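Local coordinates for protein alkaline serine protease (Pseudoalteromonas sp., PDB 1Y9Z) that hydrolyses peptide bonds in proteins as a cold-adapted subtilisin-like serine protease with an inserted beta-barrel domain and bound calcium and sodium ions, at residues Ser173-Ala178 against Ala396-Thr401; Val196-Pro201 against Ala400-Leu405; Asn293-Cys298 against Ile306-Asn311. One frame throughout, in Å; residues are numbered along the deposited sequence.

In the fold
Contacts 1 and 2 lie side by side in the subtilisin-like domain, their centres about 7 Å apart. Contact 1 sets strand 174-180 of the large mixed sheet against helix 391-401, and contact 2 sets its parallel neighbour, strand 196-201, joined to it by backbone hydrogen bonds, against the loop that follows the helix; the two share Ala400 and Thr401. Contact 3 lies in the inserted beta-barrel domain, with its centre about 37 Å from that of contact 1 and about 32 Å from that of contact 2. Along the chain it is nested within the long loops the other two close. The first two contacts therefore bring early and late parts of the catalytic domain together around the insertion.

Contact 1: residues Ser173-Ala178 against Ala396-Thr401; sequences SVMSVA and AALNAT. With NA (sodium ion), chain F; NA (sodium ion), chain E.
Met175 reaches from strand 174-178 to helix 396-401, laying its thioether against Leu398 and the amide end of Asn399. Its CB leaves the strand toward the helix, and the side chain runs straight on through CG (chi2 -172°) before chi3, at 84°, bends the terminal methyl aside. The extended CB-CG-SD run brings the sulfur to one branch of Leu398, and the bend leaves the methyl near the same branch: Met175 SD lies 4.1 Å from Leu398 CD1, and Met175 CE is 4.2 Å from the same CD1. The two side chains cross at about a right angle. Asn399 approaches Met175 from the opposite direction, and CE ends against the amide group as a whole, while the backbones stay well apart, 9.7 Å between Met175 CA and Asn399 CA.

In the subtilisin fold this is a strand of the central, largely parallel sheet meeting a helix of the C-terminal part, which packs over one face of the sheet. Glu197 of the neighbouring strand also touches Met175. Just before the methionine the backbone serves an ion site: Val174 O lies 2.2 Å from the sodium ion of chain E and 3.0 Å from that of chain F. These two sodium positions are so close together that simultaneous occupancy is doubtful. Ala169, Tyr171, Gln195 and Glu197 supply their other protein ligands. At the far end of the helical segment the hydroxyl of Thr401 turns back on the helix, Thr401 OG1 donating to Ala397 O over 2.8 Å, with the donor tilted 27° from the carbonyl plane. The Thr401 side chain also touches helix 421-430, at Ala423, Ala424 and Tyr427.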
loop_
_atom_site.group_PDB
_atom_site.type_symbol
_atom_site.label_atom_id
_atom_site.label_comp_id
_atom_site.label_asym_id
_atom_site.label_seq_id
_atom_site.Cartn_x
_atom_site.Cartn_y
_atom_site.Cartn_z
ATOM N N SER A 173 17.871 -11.787 -9.996
ATOM C CA SER A 173 16.822 -12.796 -10.132
ATOM C C SER A 173 15.484 -12.360 -9.542
ATOM O O SER A 173 14.501 -13.104 -9.611
ATOM C CB SER A 173 17.263 -14.082 -9.435
ATOM O OG SER A 173 17.458 -13.850 -8.047
ATOM N N VAL A 174 15.451 -11.160 -8.976
ATOM C CA VAL A 174 14.250 -10.644 -8.326
ATOM C C VAL A 174 13.810 -9.296 -8.882
ATOM O O VAL A 174 14.647 -8.444 -9.189
ATOM C CB VAL A 174 14.508 -10.477 -6.805
ATOM C CG1 VAL A 174 13.242 -10.035 -6.091
ATOM C CG2 VAL A 174 15.044 -11.776 -6.221
ATOM N N MET A 175 12.498 -9.103 -9.016
ATOM C CA MET A 175 11.976 -7.827 -9.496
ATOM C C MET A 175 11.941 -6.851 -8.324
ATOM O O MET A 175 11.277 -7.109 -7.317
ATOM C CB MET A 175 10.552 -7.973 -10.045
ATOM C CG MET A 175 10.413 -8.830 -11.284
ATOM S SD MET A 175 8.732 -8.739 -11.956
ATOM C CE MET A 175 8.843 -7.245 -12.939
ATOM N N SER A 176 12.663 -5.740 -8.445
ATOM C CA SER A 176 12.681 -4.725 -7.397
ATOM C C SER A 176 11.538 -3.753 -7.674
ATOM O O SER A 176 11.502 -3.107 -8.721
ATOM C CB SER A 176 14.014 -3.979 -7.399
ATOM O OG SER A 176 14.007 -2.946 -6.431
ATOM N N VAL A 177 10.616 -3.643 -6.723
ATOM C CA VAL A 177 9.438 -2.796 -6.875
ATOM C C VAL A 177 9.476 -1.466 -6.131
ATOM O O VAL A 177 9.745 -1.422 -4.929
ATOM C CB VAL A 177 8.176 -3.562 -6.417
ATOM C CG1 VAL A 177 6.938 -2.692 -6.598
ATOM C CG2 VAL A 177 8.044 -4.853 -7.203
ATOM N N ALA A 178 9.185 -0.389 -6.860
ATOM C CA ALA A 178 9.146 0.961 -6.306
ATOM C C ALA A 178 7.700 1.373 -6.038
ATOM O O ALA A 178 6.758 0.767 -6.561
ATOM C CB ALA A 178 9.790 1.943 -7.277
ATOM N N ALA A 396 9.467 -10.292 -18.304
ATOM C CA ALA A 396 9.726 -9.459 -19.473
ATOM C C ALA A 396 8.443 -8.792 -19.960
ATOM O O ALA A 396 8.451 -7.622 -20.348
ATOM C CB ALA A 396 10.335 -10.303 -20.588
ATOM N N ALA A 397 7.342 -9.535 -19.934
ATOM C CA ALA A 397 6.059 -9.005 -20.375
ATOM C C ALA A 397 5.632 -7.827 -19.504
ATOM O O ALA A 397 5.150 -6.813 -20.006
ATOM C CB ALA A 397 5.000 -10.096 -20.335
ATOM N N LEU A 398 5.814 -7.957 -18.194
ATOM C CA LEU A 398 5.436 -6.887 -17.278
ATOM C C LEU A 398 6.262 -5.627 -17.541
ATOM O O LEU A 398 5.731 -4.517 -17.565
ATOM C CB LEU A 398 5.623 -7.342 -15.827
ATOM C CG LEU A 398 4.797 -8.556 -15.385
ATOM C CD1 LEU A 398 5.151 -8.922 -13.954
ATOM C CD2 LEU A 398 3.311 -8.247 -15.507
ATOM N N ASN A 399 7.560 -5.806 -17.751
ATOM C CA ASN A 399 8.451 -4.681 -18.009
ATOM C C ASN A 399 8.179 -4.030 -19.360
ATOM O O ASN A 399 8.179 -2.804 -19.484
ATOM C CB ASN A 399 9.905 -5.150 -17.956
ATOM C CG ASN A 399 10.343 -5.528 -16.558
ATOM O OD1 ASN A 399 11.310 -6.270 -16.375
ATOM N ND2 ASN A 399 9.640 -5.008 -15.562
ATOM N N ALA A 400 7.941 -4.857 -20.371
ATOM C CA ALA A 400 7.688 -4.358 -21.716
ATOM C C ALA A 400 6.377 -3.593 -21.849
ATOM O O ALA A 400 6.233 -2.761 -22.744
ATOM C CB ALA A 400 7.710 -5.513 -22.705
ATOM N N THR A 401 5.425 -3.866 -20.961
ATOM C CA THR A 401 4.125 -3.208 -21.035
ATOM C C THR A 401 3.823 -2.208 -19.927
ATOM O O THR A 401 2.730 -1.646 -19.884
ATOM C CB THR A 401 2.990 -4.245 -21.067
ATOM O OG1 THR A 401 3.006 -5.010 -19.856
ATOM C CG2 THR A 401 3.161 -5.179 -22.256
HETATM NA NA NA F . 15.145 -5.691 -10.180
HETATM NA NA NA E . 16.426 -7.131 -8.796
#

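Contact 2: residues Val196-Pro201 against Ala400-Leu405; sequences VEISGP and ATADDL. With CA (calcium ion), chain D; NA (sodium ion), chain F.
Ala402, in the loop that follows helix 391-401, directs its methyl at the strand, where Ala402 CB meets Ile198 CD1 at 4.1 Å. Ile198 reaches it with an extended branch: CG1 stands anti to the backbone N (chi1 -162°) and chi2 carries the chain straight on to CD1. The backbone then runs past Asp403 to Asp404, which turns to a calcium ion and binds it through one carboxylate oxygen, Asp404 OD1, at 2.3 Å. Leu405 follows with its carbonyl, Leu405 O lying 2.2 Å from the calcium, and its amide N donates to a water that is itself a calcium ligand. Val407, Gly409 and Asp411 complete this six-ligand site, a loop wrapped round its metal. The leucine side chain returns to the strand, with Leu405 CD1 4.3 Å from Ser199 CB, while the serine hydroxyl is hydrogen-bonded to Thr414 O. On the same strand Glu197 binds a sodium ion through OE1 and forms a salt bridge to Arg395 through OE2. The strand, paired with strand 174-180, is also touched by helix 368-385 at Ile198 and Pro201, and helix 421-430 packs on Ala400 and Thr401.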
loop_
_atom_site.group_PDB
_atom_site.type_symbol
_atom_site.label_atom_id
_atom_site.label_comp_id
_atom_site.label_asym_id
_atom_site.label_seq_id
_atom_site.Cartn_x
_atom_site.Cartn_y
_atom_site.Cartn_z
ATOM N N VAL A 196 15.789 -1.048 -9.465
ATOM C CA VAL A 196 14.350 -0.769 -9.486
ATOM C C VAL A 196 13.870 -1.083 -10.894
ATOM O O VAL A 196 14.362 -0.527 -11.879
ATOM C CB VAL A 196 14.046 0.695 -9.113
ATOM C CG1 VAL A 196 12.570 1.016 -9.380
ATOM C CG2 VAL A 196 14.346 0.911 -7.634
ATOM N N GLU A 197 12.892 -1.976 -10.971
ATOM C CA GLU A 197 12.393 -2.479 -12.242
ATOM C C GLU A 197 10.984 -2.067 -12.649
ATOM O O GLU A 197 10.706 -1.865 -13.833
ATOM C CB GLU A 197 12.483 -4.004 -12.177
ATOM C CG GLU A 197 12.530 -4.741 -13.490
ATOM C CD GLU A 197 12.901 -6.194 -13.279
ATOM O OE1 GLU A 197 13.828 -6.455 -12.482
ATOM O OE2 GLU A 197 12.279 -7.074 -13.903
ATOM N N ILE A 198 10.093 -1.951 -11.677
ATOM C CA ILE A 198 8.715 -1.609 -11.983
ATOM C C ILE A 198 8.089 -0.940 -10.766
ATOM O O ILE A 198 8.589 -1.089 -9.650
ATOM C CB ILE A 198 7.951 -2.901 -12.378
ATOM C CG1 ILE A 198 6.661 -2.557 -13.115
ATOM C CG2 ILE A 198 7.664 -3.742 -11.141
ATOM C CD1 ILE A 198 6.052 -3.749 -13.836
ATOM N N SER A 199 7.007 -0.199 -10.983
ATOM C CA SER A 199 6.331 0.510 -9.906
ATOM C C SER A 199 4.922 0.013 -9.637
ATOM O O SER A 199 4.269 -0.573 -10.505
ATOM C CB SER A 199 6.257 2.005 -10.217
ATOM O OG SER A 199 7.547 2.572 -10.352
ATOM N N GLY A 200 4.466 0.266 -8.417
ATOM C CA GLY A 200 3.125 -0.118 -8.025
ATOM C C GLY A 200 2.594 0.872 -7.009
ATOM O O GLY A 200 3.357 1.668 -6.458
ATOM N N PRO A 201 1.278 0.868 -6.754
ATOM C CA PRO A 201 0.662 1.780 -5.785
ATOM C C PRO A 201 1.294 1.567 -4.406
ATOM O O PRO A 201 1.284 0.447 -3.889
ATOM C CB PRO A 201 -0.807 1.365 -5.819
ATOM C CG PRO A 201 -0.989 0.899 -7.246
ATOM C CD PRO A 201 0.260 0.086 -7.476
ATOM N N ALA A 400 7.941 -4.857 -20.371
ATOM C CA ALA A 400 7.688 -4.358 -21.716
ATOM C C ALA A 400 6.377 -3.593 -21.849
ATOM O O ALA A 400 6.233 -2.761 -22.744
ATOM C CB ALA A 400 7.710 -5.513 -22.705
ATOM N N THR A 401 5.425 -3.866 -20.961
ATOM C CA THR A 401 4.125 -3.208 -21.035
ATOM C C THR A 401 3.823 -2.208 -19.927
ATOM O O THR A 401 2.730 -1.646 -19.884
ATOM C CB THR A 401 2.990 -4.245 -21.067
ATOM O OG1 THR A 401 3.006 -5.010 -19.856
ATOM C CG2 THR A 401 3.161 -5.179 -22.256
ATOM N N ALA A 402 4.780 -1.981 -19.035
ATOM C CA ALA A 402 4.575 -1.027 -17.952
ATOM C C ALA A 402 4.441 0.378 -18.536
ATOM O O ALA A 402 5.041 0.686 -19.567
ATOM C CB ALA A 402 5.748 -1.082 -16.980
ATOM N N ASP A 403 3.645 1.222 -17.885
ATOM C CA ASP A 403 3.455 2.590 -18.354
ATOM C C ASP A 403 4.596 3.473 -17.859
ATOM O O ASP A 403 4.731 3.718 -16.662
ATOM C CB ASP A 403 2.114 3.146 -17.865
ATOM C CG ASP A 403 0.931 2.316 -18.331
ATOM O OD1 ASP A 403 0.899 1.938 -19.521
ATOM O OD2 ASP A 403 0.029 2.050 -17.510
ATOM N N ASP A 404 5.412 3.948 -18.795
ATOM C CA ASP A 404 6.559 4.792 -18.483
ATOM C C ASP A 404 6.163 5.988 -17.620
ATOM O O ASP A 404 5.230 6.719 -17.948
ATOM C CB ASP A 404 7.202 5.274 -19.787
ATOM C CG ASP A 404 8.586 5.859 -19.585
ATOM O OD1 ASP A 404 9.072 5.885 -18.437
ATOM O OD2 ASP A 404 9.193 6.294 -20.587
ATOM N N LEU A 405 6.877 6.175 -16.513
ATOM C CA LEU A 405 6.618 7.280 -15.594
ATOM C C LEU A 405 7.854 8.169 -15.501
ATOM O O LEU A 405 8.929 7.793 -15.958
ATOM C CB LEU A 405 6.289 6.750 -14.194
ATOM C CG LEU A 405 5.125 5.774 -14.012
ATOM C CD1 LEU A 405 4.980 5.438 -12.529
ATOM C CD2 LEU A 405 3.842 6.390 -14.542
HETATM CA CA CA D . 10.625 6.616 -16.858
HETATM NA NA NA F . 15.145 -5.691 -10.180
HETATM O O HOH W 1 9.579 4.829 -15.622
#

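Contact 3: residues Asn293-Cys298 against Ile306-Asn311; sequences NSTKAC and IIVYSN
Thr295 OG1 is hydrogen-bonded to Glu291 O, one turn back in the same helix, and also rests against a methyl of the strand, with Val308 CG2 3.7 Å away. The first torsion explains this double role: at chi1 -55° OG1 lies beside the backbone N, within reach of that carbonyl, while CG2 is anti to the N. This methyl meets the tip of Ile306, Thr295 CG2 to Ile306 CD1 being 3.9 Å, and the side chains cross at about a right angle. Ile306 CD1 also approaches the helix backbone, coming within 3.4 Å of Thr295 O.

Helix 293-298 and strand 306-309 run roughly antiparallel, at 148°, with their axes 8.7 Å apart at the closest. They are the second and third elements of a beta-alpha-beta unit whose first strand, 275-280, pairs in parallel with 305-309 through Ile307. The unit belongs to the inserted barrel domain, which probably corresponds to the protease-associated domain of related subtilases.

One turn further along the helix, Cys298 packs along the same isoleucine, its CB near both CG1 and CD1. Cys298 CB lies 3.8 Å from Ile306 CG1, and its sulfur reaches the second branch, Cys298 SG to Ile306 CG2 being 3.9 Å. That sulfur is bonded to Cys277, so a disulfide ties the helix covalently to the first strand of the unit directly beside this apolar contact. Ser294, whose CB also points at the strand, has its hydroxyl hydrogen-bonded to Glu280 O, a second link between helix and strand 275-280. Ile329 and Val331, from the loop leading to strand 333-336, touch Thr295 and Ile306 respectively.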
loop_
_atom_site.group_PDB
_atom_site.type_symbol
_atom_site.label_atom_id
_atom_site.label_comp_id
_atom_site.label_asym_id
_atom_site.label_seq_id
_atom_site.Cartn_x
_atom_site.Cartn_y
_atom_site.Cartn_z
ATOM N N ASN A 293 1.503 22.325 9.759
ATOM C CA ASN A 293 1.282 23.731 9.438
ATOM C C ASN A 293 -0.149 24.067 9.024
ATOM O O ASN A 293 -0.799 24.894 9.663
ATOM C CB ASN A 293 2.273 24.182 8.365
ATOM C CG ASN A 293 3.706 24.110 8.847
ATOM O OD1 ASN A 293 4.035 24.623 9.917
ATOM N ND2 ASN A 293 4.567 23.472 8.064
ATOM N N SER A 294 -0.642 23.434 7.963
ATOM C CA SER A 294 -2.008 23.689 7.513
ATOM C C SER A 294 -3.003 23.200 8.559
ATOM O O SER A 294 -4.025 23.839 8.810
ATOM C CB SER A 294 -2.285 22.980 6.182
ATOM O OG SER A 294 -1.592 23.597 5.109
ATOM N N THR A 295 -2.694 22.062 9.169
ATOM C CA THR A 295 -3.561 21.474 10.182
ATOM C C THR A 295 -3.739 22.399 11.383
ATOM O O THR A 295 -4.862 22.640 11.824
ATOM C CB THR A 295 -3.000 20.125 10.671
ATOM O OG1 THR A 295 -2.790 19.263 9.545
ATOM C CG2 THR A 295 -3.974 19.455 11.635
ATOM N N LYS A 296 -2.632 22.918 11.908
ATOM C CA LYS A 296 -2.685 23.804 13.066
ATOM C C LYS A 296 -3.354 25.139 12.752
ATOM O O LYS A 296 -4.004 25.726 13.617
ATOM C CB LYS A 296 -1.278 24.046 13.618
ATOM C CG LYS A 296 -1.253 24.854 14.906
ATOM C CD LYS A 296 0.155 24.952 15.470
ATOM C CE LYS A 296 0.173 25.735 16.771
ATOM N NZ LYS A 296 1.543 25.793 17.352
ATOM N N ALA A 297 -3.193 25.621 11.524
ATOM C CA ALA A 297 -3.811 26.884 11.131
ATOM C C ALA A 297 -5.310 26.769 11.388
ATOM O O ALA A 297 -5.941 27.686 11.917
ATOM C CB ALA A 297 -3.550 27.159 9.657
ATOM N N CYS A 298 -5.867 25.624 11.013
ATOM C CA CYS A 298 -7.282 25.355 11.201
ATOM C C CYS A 298 -7.626 25.259 12.686
ATOM O O CYS A 298 -8.581 25.879 13.153
ATOM C CB CYS A 298 -7.655 24.044 10.513
ATOM S SG CYS A 298 -8.171 24.141 8.768
ATOM N N ILE A 306 -10.996 18.875 10.936
ATOM C CA ILE A 306 -10.099 19.393 9.909
ATOM C C ILE A 306 -9.926 18.464 8.713
ATOM O O ILE A 306 -9.770 17.253 8.868
ATOM C CB ILE A 306 -8.706 19.686 10.508
ATOM C CG1 ILE A 306 -8.849 20.607 11.722
ATOM C CG2 ILE A 306 -7.812 20.338 9.460
ATOM C CD1 ILE A 306 -7.578 20.765 12.531
ATOM N N ILE A 307 -9.952 19.051 7.520
ATOM C CA ILE A 307 -9.779 18.307 6.279
ATOM C C ILE A 307 -8.686 18.969 5.451
ATOM O O ILE A 307 -8.869 20.073 4.941
ATOM C CB ILE A 307 -11.061 18.292 5.431
ATOM C CG1 ILE A 307 -12.209 17.661 6.220
ATOM C CG2 ILE A 307 -10.815 17.515 4.145
ATOM C CD1 ILE A 307 -13.552 17.767 5.524
ATOM N N VAL A 308 -7.551 18.291 5.325
ATOM C CA VAL A 308 -6.429 18.808 4.551
ATOM C C VAL A 308 -6.427 18.152 3.178
ATOM O O VAL A 308 -6.484 16.925 3.078
ATOM C CB VAL A 308 -5.086 18.490 5.241
ATOM C CG1 VAL A 308 -3.928 18.979 4.381
ATOM C CG2 VAL A 308 -5.039 19.134 6.616
ATOM N N TYR A 309 -6.379 18.956 2.118
ATOM C CA TYR A 309 -6.343 18.389 0.778
ATOM C C TYR A 309 -5.022 18.693 0.084
ATOM O O TYR A 309 -4.381 19.712 0.347
ATOM C CB TYR A 309 -7.534 18.862 -0.076
ATOM C CG TYR A 309 -7.605 20.339 -0.401
ATOM C CD1 TYR A 309 -8.111 21.258 0.519
ATOM C CD2 TYR A 309 -7.229 20.809 -1.660
ATOM C CE1 TYR A 309 -8.246 22.610 0.190
ATOM C CE2 TYR A 309 -7.359 22.156 -1.999
ATOM C CZ TYR A 309 -7.871 23.049 -1.071
ATOM O OH TYR A 309 -8.021 24.378 -1.408
ATOM N N SER A 310 -4.615 17.783 -0.791
ATOM C CA SER A 310 -3.356 17.902 -1.515
ATOM C C SER A 310 -3.187 19.164 -2.347
ATOM O O SER A 310 -4.146 19.689 -2.917
ATOM C CB SER A 310 -3.170 16.684 -2.424
ATOM O OG SER A 310 -3.179 15.484 -1.670
ATOM N N ASN A 311 -1.948 19.641 -2.413
ATOM C CA ASN A 311 -1.616 20.817 -3.203
ATOM C C ASN A 311 -1.232 20.337 -4.601
ATOM O O ASN A 311 -1.162 19.133 -4.852
ATOM C CB ASN A 311 -0.454 21.585 -2.564
ATOM C CG ASN A 311 0.714 20.688 -2.205
ATOM O OD1 ASN A 311 1.233 19.953 -3.046
ATOM N ND2 ASN A 311 1.138 20.749 -0.948
#